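Local coordinates for protein inactive Zymogen C11 Protease (PDB 6MZO) that is the inactive zymogen of a clostripain-like (C11) cysteine protease, which once activated probably cleaves peptide bonds, at residues Ile17-Asp22 and Ser30-Ala35; Gln95-Val100 and Ser148-Tyr153; Phe255-Ser260 and Val282-Thr287. One frame throughout, in Å; residues are numbered along the deposited sequence.

Interaction 1: residues Ile17-Asp22 and Ser30-Ala35; sequences IYFAGD and SQNLRA
Phe19, at the end of strand 14-19, sends its ring to the helix segment Ser30-Ala35, where Asn32 and Leu33 receive it. The first torsion, with CG anti to the carbonyl carbon (chi1 -68°), aims the ring at the helix, and chi2 (-89°) sets its roll, turning CE1 toward Asn32 and CE2 toward Leu33. Its closest approach is made by CE1, 3.8 Å from Asn32 CB, with CZ of the same ring at 3.9 Å from that CB; the methylene meets the ring obliquely. Asn32 adopts the same kind of first torsion, and its amide plane lies only 21° from that of the ring, with ND2 4.1 Å from Phe19 CE1. This near-parallel amide is held from elsewhere, because Asn32 ND2 is hydrogen-bonded to Asn191 O. Leu33 reaches in by its CD2 methyl, which lies 4.4 Å from Phe19 CE2, a looser apolar touch. No hydrogen bond joins the two segments, so the junction depends on the fit of ring, methylene and methyl. It belongs to the beta-alpha-beta unit of strand 14-19, helix 26-43 and strand 49-54, the helix lying over one face of the mixed sheet. From the sheet beneath, Ile52 of strand 49-54 touches both Phe19 and Leu33, while Trp114 of strand 109-115 meets the Phe19 ring and also touches Asn32.

Interaction 2: residues Gln95-Val100 and Ser148-Tyr153; sequences QIIDKV and SALSKY
Tyr153 reaches across to helix 90-103 and is met there in two ways, by a methyl over its ring and by a carboxylate beyond its hydroxyl. Ile97 CG2 stands anti to the backbone N with CG1 beside that N (chi1 -71°), which sends CG2 over the ring and CG1 with CD1 toward Leu150. CG2 of Ile97 lies 3.6 Å from the centroid of the Tyr153 ring, a CH-pi contact displaced toward the CE1-CZ bond. The longer branch runs on past the ring: Ile97 CD1 is 3.8 Å from Tyr153 CE2 and 3.6 Å from Leu150 CD2. The Tyr153 hydroxyl donates to Asp98, the next residue of the helix after Ile97, with OH 2.8 Å from Asp98 OD1. That oxygen sits in the plane of the ring, yet it is approached from well above its own carboxylate plane, 51° out of it. Both segments belong to the helical layer on one side of the central mixed sheet of this clan CD peptidase fold, where Ile97 also touches Leu16 of strand 14-19. The second shell sets the tyrosine in place. A type I turn runs from Leu150 to Tyr153, closed by Tyr153 N bonding Leu150 O at 3.0 Å. Lys152 CG covers the ring face opposite Ile97, so the ring is sandwiched between two aliphatic groups. The lysine chain then folds back, and its NZ bonds Ala149 O at 2.7 Å, on a lone pair.

Interaction 3: residues Phe255-Ser260 and Val282-Thr287; sequences FAVPVS and VSRLAT
Val257 spreads its two methyls to separate partners because its first torsion, 174°, sets CG1 anti to the backbone N and CG2 anti to the carbonyl carbon. CG1 faces the root of Arg284, and CG2 faces the end of Leu285. In the arginine chi1 (-50°) sets CG anti to the carbonyl carbon, where CB and CG meet the valine; the bend at chi2 (-48°) then directs the rest of the chain onward. Val257 CG1 accordingly lies 4.0 Å from Arg284 CG and 4.1 Å from Arg284 CB. On the other branch the approach is closer, with Val257 CG2 3.7 Å from Leu285 CD2 and 4.0 Å from Leu285 CG. The segments are a loop that follows helix 251-255 and the C-terminal end of helix 278-283 with what follows it. There Val282 O receives two backbone donors, Leu285 N at 3.0 Å and Ala286 N at 2.8 Å, which fixes the backbone from which Leu285 projects. Leu245 and Phe246 of helix 235-246 extend the apolar neighbourhood on the leucine side, and Leu262 also touches Arg284. The charge of Arg284 is probably balanced by Asp280, just before the segment in the chain, to which NH2 forms a salt bridge. With hydrocarbon meeting hydrocarbon, the hold between the segments comes from burying Val257 and from van der Waals fit, not from directional bonds.

Overall arrangement
Interactions 1 and 2 illustrate how a central sheet can join two layers of helix. Strand 14-19 serves both: Phe19 faces helix 26-43 in interaction 1, whereas Tyr18, the preceding residue, turns to helix 90-103, and its CE2 lies 4.0 Å from Ile96 CG1 of interaction 2. The centres of these two contacts are about 19 Å apart. Interaction 3 stands apart, across the centre of the chain, about 40 Å from interaction 1 and 39 Å from interaction 2 between centres, with nearest atoms about 30 and 24 Å away. It ties together a peripheral loop and helix end, while the first two pack helices on opposite faces of the sheet. All three lie within the clostripain family region.

Interaction 1: residues Ile17-Asp22 and Ser30-Ala35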
loop_
_atom_site.group_PDB
_atom_site.type_symbol
_atom_site.label_atom_id
_atom_site.label_comp_id
_atom_site.label_asym_id
_atom_site.label_seq_id
_atom_site.Cartn_x
_atom_site.Cartn_y
_atom_site.Cartn_z
ATOM N N ILE A 17 8.736 -10.326 3.053
ATOM C CA ILE A 17 7.249 -10.262 2.999
ATOM C C ILE A 17 6.766 -10.481 4.431
ATOM O O ILE A 17 6.996 -11.547 5.038
ATOM C CB ILE A 17 6.689 -11.321 2.008
ATOM C CG1 ILE A 17 7.354 -11.230 0.621
ATOM C CG2 ILE A 17 5.103 -11.173 2.031
ATOM C CD1 ILE A 17 6.673 -12.178 -0.453
ATOM N N TYR A 18 6.079 -9.454 4.952
ATOM C CA TYR A 18 5.707 -9.403 6.357
ATOM C C TYR A 18 4.194 -9.452 6.483
ATOM O O TYR A 18 3.502 -8.534 5.984
ATOM C CB TYR A 18 6.234 -8.094 6.963
ATOM C CG TYR A 18 6.070 -7.915 8.440
ATOM C CD1 TYR A 18 4.872 -7.472 8.962
ATOM C CD2 TYR A 18 7.129 -8.150 9.285
ATOM C CE1 TYR A 18 4.691 -7.276 10.353
ATOM C CE2 TYR A 18 7.001 -7.965 10.643
ATOM C CZ TYR A 18 5.757 -7.528 11.184
ATOM O OH TYR A 18 5.648 -7.316 12.550
ATOM N N PHE A 19 3.701 -10.571 7.030
ATOM C CA PHE A 19 2.258 -10.755 7.198
ATOM C C PHE A 19 1.857 -10.393 8.597
ATOM O O PHE A 19 2.110 -11.161 9.534
ATOM C CB PHE A 19 1.863 -12.212 6.897
ATOM C CG PHE A 19 2.002 -12.624 5.459
ATOM C CD1 PHE A 19 0.941 -12.432 4.601
ATOM C CD2 PHE A 19 3.176 -13.232 4.936
ATOM C CE1 PHE A 19 1.034 -12.789 3.297
ATOM C CE2 PHE A 19 3.277 -13.604 3.620
ATOM C CZ PHE A 19 2.201 -13.380 2.755
ATOM N N ALA A 20 1.171 -9.268 8.731
ATOM C CA ALA A 20 0.629 -8.932 10.026
ATOM C C ALA A 20 -0.719 -9.645 10.031
ATOM O O ALA A 20 -1.681 -9.146 9.463
ATOM C CB ALA A 20 0.489 -7.442 10.171
ATOM N N GLY A 21 -0.746 -10.849 10.571
ATOM C CA GLY A 21 -1.937 -11.671 10.606
ATOM C C GLY A 21 -2.485 -11.684 12.024
ATOM O O GLY A 21 -2.681 -10.614 12.609
ATOM N N ASP A 22 -2.698 -12.894 12.557
ATOM C CA ASP A 22 -3.220 -13.160 13.910
ATOM C C ASP A 22 -4.596 -12.532 14.066
ATOM O O ASP A 22 -4.844 -11.751 14.983
ATOM C CB ASP A 22 -2.267 -12.659 15.012
ATOM N N SER A 30 -2.105 -18.256 4.835
ATOM C CA SER A 30 -1.753 -19.584 4.269
ATOM C C SER A 30 -1.932 -19.683 2.755
ATOM O O SER A 30 -1.067 -20.271 2.047
ATOM C CB SER A 30 -2.596 -20.708 4.920
ATOM O OG SER A 30 -2.462 -20.703 6.326
ATOM N N GLN A 31 -3.034 -19.151 2.224
ATOM C CA GLN A 31 -3.227 -19.141 0.757
ATOM C C GLN A 31 -2.158 -18.355 0.046
ATOM O O GLN A 31 -1.651 -18.785 -0.995
ATOM C CB GLN A 31 -4.589 -18.531 0.396
ATOM C CG GLN A 31 -4.915 -18.517 -1.068
ATOM C CD GLN A 31 -6.336 -17.982 -1.323
ATOM O OE1 GLN A 31 -7.196 -18.000 -0.430
ATOM N NE2 GLN A 31 -6.576 -17.495 -2.538
ATOM N N ASN A 32 -1.787 -17.199 0.615
ATOM C CA ASN A 32 -0.712 -16.410 0.000
ATOM C C ASN A 32 0.616 -17.110 0.075
ATOM O O ASN A 32 1.413 -16.997 -0.867
ATOM C CB ASN A 32 -0.605 -15.041 0.664
ATOM C CG ASN A 32 -1.657 -14.121 0.131
ATOM O OD1 ASN A 32 -1.903 -14.100 -1.083
ATOM N ND2 ASN A 32 -2.350 -13.442 1.014
ATOM N N LEU A 33 0.885 -17.791 1.167
ATOM C CA LEU A 33 2.177 -18.548 1.240
ATOM C C LEU A 33 2.223 -19.636 0.144
ATOM O O LEU A 33 3.235 -19.864 -0.507
ATOM C CB LEU A 33 2.358 -19.188 2.616
ATOM C CG LEU A 33 2.883 -18.110 3.588
ATOM C CD1 LEU A 33 2.713 -18.636 5.009
ATOM C CD2 LEU A 33 4.354 -17.865 3.287
ATOM N N ARG A 34 1.089 -20.283 -0.103
ATOM C CA ARG A 34 1.007 -21.237 -1.195
ATOM C C ARG A 34 1.316 -20.556 -2.553
ATOM O O ARG A 34 2.058 -21.117 -3.403
ATOM C CB ARG A 34 -0.411 -21.904 -1.191
ATOM C CG ARG A 34 -0.611 -22.915 -2.332
ATOM C CD ARG A 34 -1.244 -22.309 -3.574
ATOM N NE ARG A 34 -2.675 -22.128 -3.390
ATOM C CZ ARG A 34 -3.406 -21.093 -3.787
ATOM N NH1 ARG A 34 -4.730 -21.120 -3.545
ATOM N NH2 ARG A 34 -2.849 -20.060 -4.433
ATOM N N ALA A 35 0.738 -19.361 -2.790
ATOM C CA ALA A 35 0.962 -18.665 -4.041
ATOM C C ALA A 35 2.461 -18.261 -4.181
ATOM O O ALA A 35 3.009 -18.345 -5.278
ATOM C CB ALA A 35 0.056 -17.408 -4.120
#

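Interaction 2: residues Gln95-Val100 and Ser148-Tyr153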
loop_
_atom_site.group_PDB
_atom_site.type_symbol
_atom_site.label_atom_id
_atom_site.label_comp_id
_atom_site.label_asym_id
_atom_site.label_seq_id
_atom_site.Cartn_x
_atom_site.Cartn_y
_atom_site.Cartn_z
ATOM N N GLN A 95 12.511 -4.483 13.949
ATOM C CA GLN A 95 13.328 -5.570 14.533
ATOM C C GLN A 95 13.590 -6.674 13.483
ATOM O O GLN A 95 14.732 -7.129 13.294
ATOM C CB GLN A 95 12.644 -6.187 15.735
ATOM C CG GLN A 95 13.414 -7.388 16.268
ATOM C CD GLN A 95 12.695 -8.077 17.404
ATOM O OE1 GLN A 95 11.863 -7.460 18.087
ATOM N NE2 GLN A 95 12.999 -9.364 17.611
ATOM N N ILE A 96 12.530 -7.068 12.773
ATOM C CA ILE A 96 12.601 -8.098 11.759
ATOM C C ILE A 96 13.391 -7.599 10.542
ATOM O O ILE A 96 14.235 -8.323 10.009
ATOM C CB ILE A 96 11.187 -8.534 11.304
ATOM C CG1 ILE A 96 10.401 -9.152 12.488
ATOM C CG2 ILE A 96 11.285 -9.506 10.131
ATOM C CD1 ILE A 96 11.086 -10.387 13.204
ATOM N N ILE A 97 13.123 -6.358 10.116
ATOM C CA ILE A 97 13.876 -5.813 8.965
ATOM C C ILE A 97 15.370 -5.789 9.328
ATOM O O ILE A 97 16.250 -6.155 8.499
ATOM C CB ILE A 97 13.383 -4.393 8.598
ATOM C CG1 ILE A 97 12.028 -4.460 7.974
ATOM C CG2 ILE A 97 14.372 -3.741 7.610
ATOM C CD1 ILE A 97 11.375 -3.098 7.950
ATOM N N ASP A 98 15.706 -5.345 10.550
ATOM C CA ASP A 98 17.103 -5.303 10.915
ATOM C C ASP A 98 17.729 -6.672 10.842
ATOM O O ASP A 98 18.884 -6.819 10.378
ATOM C CB ASP A 98 17.294 -4.741 12.349
ATOM C CG ASP A 98 16.994 -3.269 12.428
ATOM O OD1 ASP A 98 16.984 -2.584 11.401
ATOM O OD2 ASP A 98 16.765 -2.772 13.549
ATOM N N LYS A 99 17.002 -7.667 11.358
ATOM C CA LYS A 99 17.555 -9.026 11.341
ATOM C C LYS A 99 17.771 -9.521 9.897
ATOM O O LYS A 99 18.816 -10.099 9.555
ATOM C CB LYS A 99 16.648 -9.985 12.129
ATOM C CG LYS A 99 17.055 -11.427 11.953
ATOM C CD LYS A 99 16.408 -12.377 12.942
ATOM C CE LYS A 99 17.084 -13.778 12.868
ATOM N NZ LYS A 99 18.399 -13.737 13.552
ATOM N N VAL A 100 16.779 -9.280 9.047
ATOM C CA VAL A 100 16.914 -9.734 7.680
ATOM C C VAL A 100 18.088 -9.052 6.969
ATOM O O VAL A 100 18.794 -9.693 6.216
ATOM C CB VAL A 100 15.584 -9.470 6.969
ATOM C CG1 VAL A 100 15.727 -9.573 5.455
ATOM C CG2 VAL A 100 14.527 -10.433 7.537
ATOM N N SER A 148 7.482 6.851 10.114
ATOM C CA SER A 148 8.590 7.197 10.965
ATOM C C SER A 148 9.507 5.980 11.163
ATOM O O SER A 148 10.736 6.091 11.083
ATOM C CB SER A 148 8.085 7.772 12.314
ATOM O OG SER A 148 9.201 8.033 13.124
ATOM N N ALA A 149 8.902 4.821 11.382
ATOM C CA ALA A 149 9.665 3.605 11.677
ATOM C C ALA A 149 10.512 3.209 10.473
ATOM O O ALA A 149 11.669 2.810 10.662
ATOM C CB ALA A 149 8.733 2.482 12.057
ATOM N N LEU A 150 9.969 3.387 9.264
ATOM C CA LEU A 150 10.674 2.929 8.049
ATOM C C LEU A 150 11.584 4.015 7.489
ATOM O O LEU A 150 12.402 3.744 6.608
ATOM C CB LEU A 150 9.667 2.464 6.962
ATOM C CG LEU A 150 8.805 1.248 7.312
ATOM C CD1 LEU A 150 7.942 0.777 6.075
ATOM C CD2 LEU A 150 9.768 0.145 7.803
ATOM N N SER A 151 11.540 5.226 8.058
ATOM C CA SER A 151 12.325 6.306 7.464
ATOM C C SER A 151 13.850 6.054 7.508
ATOM O O SER A 151 14.564 6.625 6.685
ATOM C CB SER A 151 12.005 7.655 8.129
ATOM O OG SER A 151 12.550 7.667 9.431
ATOM N N LYS A 152 14.339 5.181 8.407
ATOM C CA LYS A 152 15.759 4.832 8.486
ATOM C C LYS A 152 16.260 3.837 7.430
ATOM O O LYS A 152 17.456 3.471 7.416
ATOM C CB LYS A 152 16.068 4.239 9.864
ATOM C CG LYS A 152 15.283 2.929 10.184
ATOM C CD LYS A 152 15.543 2.453 11.656
ATOM C CE LYS A 152 14.243 1.932 12.317
ATOM N NZ LYS A 152 13.297 3.034 12.771
ATOM N N TYR A 153 15.349 3.331 6.612
ATOM C CA TYR A 153 15.715 2.385 5.551
ATOM C C TYR A 153 15.666 2.965 4.166
ATOM O O TYR A 153 15.124 4.032 3.942
ATOM C CB TYR A 153 14.791 1.165 5.552
ATOM C CG TYR A 153 14.757 0.493 6.893
ATOM C CD1 TYR A 153 15.867 -0.184 7.369
ATOM C CD2 TYR A 153 13.595 0.498 7.652
ATOM C CE1 TYR A 153 15.856 -0.798 8.611
ATOM C CE2 TYR A 153 13.564 -0.116 8.891
ATOM C CZ TYR A 153 14.692 -0.766 9.363
ATOM O OH TYR A 153 14.641 -1.370 10.600
#

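Interaction 3: residues Phe255-Ser260 and Val282-Thr287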
loop_
_atom_site.group_PDB
_atom_site.type_symbol
_atom_site.label_atom_id
_atom_site.label_comp_id
_atom_site.label_asym_id
_atom_site.label_seq_id
_atom_site.Cartn_x
_atom_site.Cartn_y
_atom_site.Cartn_z
ATOM N N PHE A 255 -15.315 22.805 2.649
ATOM C CA PHE A 255 -16.555 22.154 3.024
ATOM C C PHE A 255 -17.624 22.385 1.974
ATOM O O PHE A 255 -18.617 21.657 1.914
ATOM C CB PHE A 255 -17.049 22.675 4.383
ATOM C CG PHE A 255 -16.168 22.270 5.576
ATOM C CD1 PHE A 255 -15.186 21.281 5.455
ATOM C CD2 PHE A 255 -16.340 22.895 6.789
ATOM C CE1 PHE A 255 -14.423 20.957 6.547
ATOM C CE2 PHE A 255 -15.592 22.559 7.908
ATOM C CZ PHE A 255 -14.621 21.579 7.786
ATOM N N ALA A 256 -17.437 23.393 1.142
ATOM C CA ALA A 256 -18.370 23.641 0.044
ATOM C C ALA A 256 -18.263 22.621 -1.114
ATOM O O ALA A 256 -19.167 22.530 -1.980
ATOM C CB ALA A 256 -18.177 25.095 -0.488
ATOM N N VAL A 257 -17.205 21.823 -1.157
ATOM C CA VAL A 257 -17.125 20.795 -2.177
ATOM C C VAL A 257 -18.142 19.692 -1.904
ATOM O O VAL A 257 -18.103 19.084 -0.833
ATOM C CB VAL A 257 -15.739 20.154 -2.229
ATOM C CG1 VAL A 257 -15.728 18.976 -3.216
ATOM C CG2 VAL A 257 -14.642 21.215 -2.465
ATOM N N PRO A 258 -19.011 19.392 -2.877
ATOM C CA PRO A 258 -20.047 18.381 -2.608
ATOM C C PRO A 258 -19.580 16.942 -2.877
ATOM O O PRO A 258 -19.433 16.499 -4.025
ATOM C CB PRO A 258 -21.178 18.784 -3.576
ATOM C CG PRO A 258 -20.458 19.317 -4.784
ATOM C CD PRO A 258 -19.113 19.936 -4.251
ATOM N N VAL A 259 -19.373 16.185 -1.804
ATOM C CA VAL A 259 -18.852 14.827 -1.994
ATOM C C VAL A 259 -19.810 13.905 -2.734
ATOM O O VAL A 259 -19.395 12.895 -3.267
ATOM C CB VAL A 259 -18.477 14.128 -0.689
ATOM C CG1 VAL A 259 -17.336 14.880 -0.028
ATOM C CG2 VAL A 259 -19.703 14.003 0.210
ATOM N N SER A 260 -21.090 14.247 -2.728
ATOM C CA SER A 260 -22.088 13.424 -3.398
ATOM C C SER A 260 -21.873 13.386 -4.912
ATOM O O SER A 260 -22.390 12.494 -5.600
ATOM C CB SER A 260 -23.468 13.960 -3.068
ATOM O OG SER A 260 -23.618 15.247 -3.650
ATOM N N VAL A 282 -9.472 17.413 -6.731
ATOM C CA VAL A 282 -8.701 18.587 -7.133
ATOM C C VAL A 282 -9.397 19.373 -8.240
ATOM O O VAL A 282 -9.414 20.632 -8.210
ATOM C CB VAL A 282 -7.209 18.149 -7.596
ATOM C CG1 VAL A 282 -6.561 19.269 -8.389
ATOM C CG2 VAL A 282 -6.391 17.800 -6.382
ATOM N N SER A 283 -10.072 18.679 -9.162
ATOM C CA SER A 283 -10.778 19.385 -10.235
ATOM C C SER A 283 -11.917 20.315 -9.717
ATOM O O SER A 283 -12.321 21.257 -10.406
ATOM C CB SER A 283 -11.356 18.367 -11.269
ATOM O OG SER A 283 -12.577 17.819 -10.756
ATOM N N ARG A 284 -12.385 20.091 -8.484
ATOM C CA ARG A 284 -13.417 20.935 -7.860
ATOM C C ARG A 284 -12.887 22.204 -7.230
ATOM O O ARG A 284 -13.648 23.126 -6.934
ATOM C CB ARG A 284 -14.169 20.194 -6.750
ATOM C CG ARG A 284 -14.715 18.833 -7.096
ATOM C CD ARG A 284 -15.439 18.882 -8.367
ATOM N NE ARG A 284 -15.659 17.548 -8.917
ATOM C CZ ARG A 284 -16.854 17.075 -9.271
ATOM N NH1 ARG A 284 -17.958 17.855 -9.134
ATOM N NH2 ARG A 284 -16.948 15.845 -9.757
ATOM N N LEU A 285 -11.596 22.273 -7.028
ATOM C CA LEU A 285 -10.965 23.380 -6.311
ATOM C C LEU A 285 -9.987 24.156 -7.179
ATOM O O LEU A 285 -9.844 25.379 -7.002
ATOM C CB LEU A 285 -10.224 22.852 -5.095
ATOM C CG LEU A 285 -11.132 22.358 -3.950
ATOM C CD1 LEU A 285 -10.279 21.671 -2.912
ATOM C CD2 LEU A 285 -11.866 23.545 -3.287
ATOM N N ALA A 286 -9.312 23.448 -8.095
ATOM C CA ALA A 286 -8.282 24.089 -8.930
ATOM C C ALA A 286 -8.811 25.032 -9.977
ATOM O O ALA A 286 -9.857 24.795 -10.606
ATOM C CB ALA A 286 -7.434 22.990 -9.644
ATOM N N THR A 287 -8.053 26.102 -10.230
ATOM C CA THR A 287 -8.259 26.909 -11.419
ATOM C C THR A 287 -7.840 26.033 -12.626
ATOM O O THR A 287 -7.283 24.977 -12.441
ATOM C CB THR A 287 -7.421 28.183 -11.415
ATOM O OG1 THR A 287 -6.027 27.809 -11.412
ATOM C CG2 THR A 287 -7.727 28.999 -10.204
#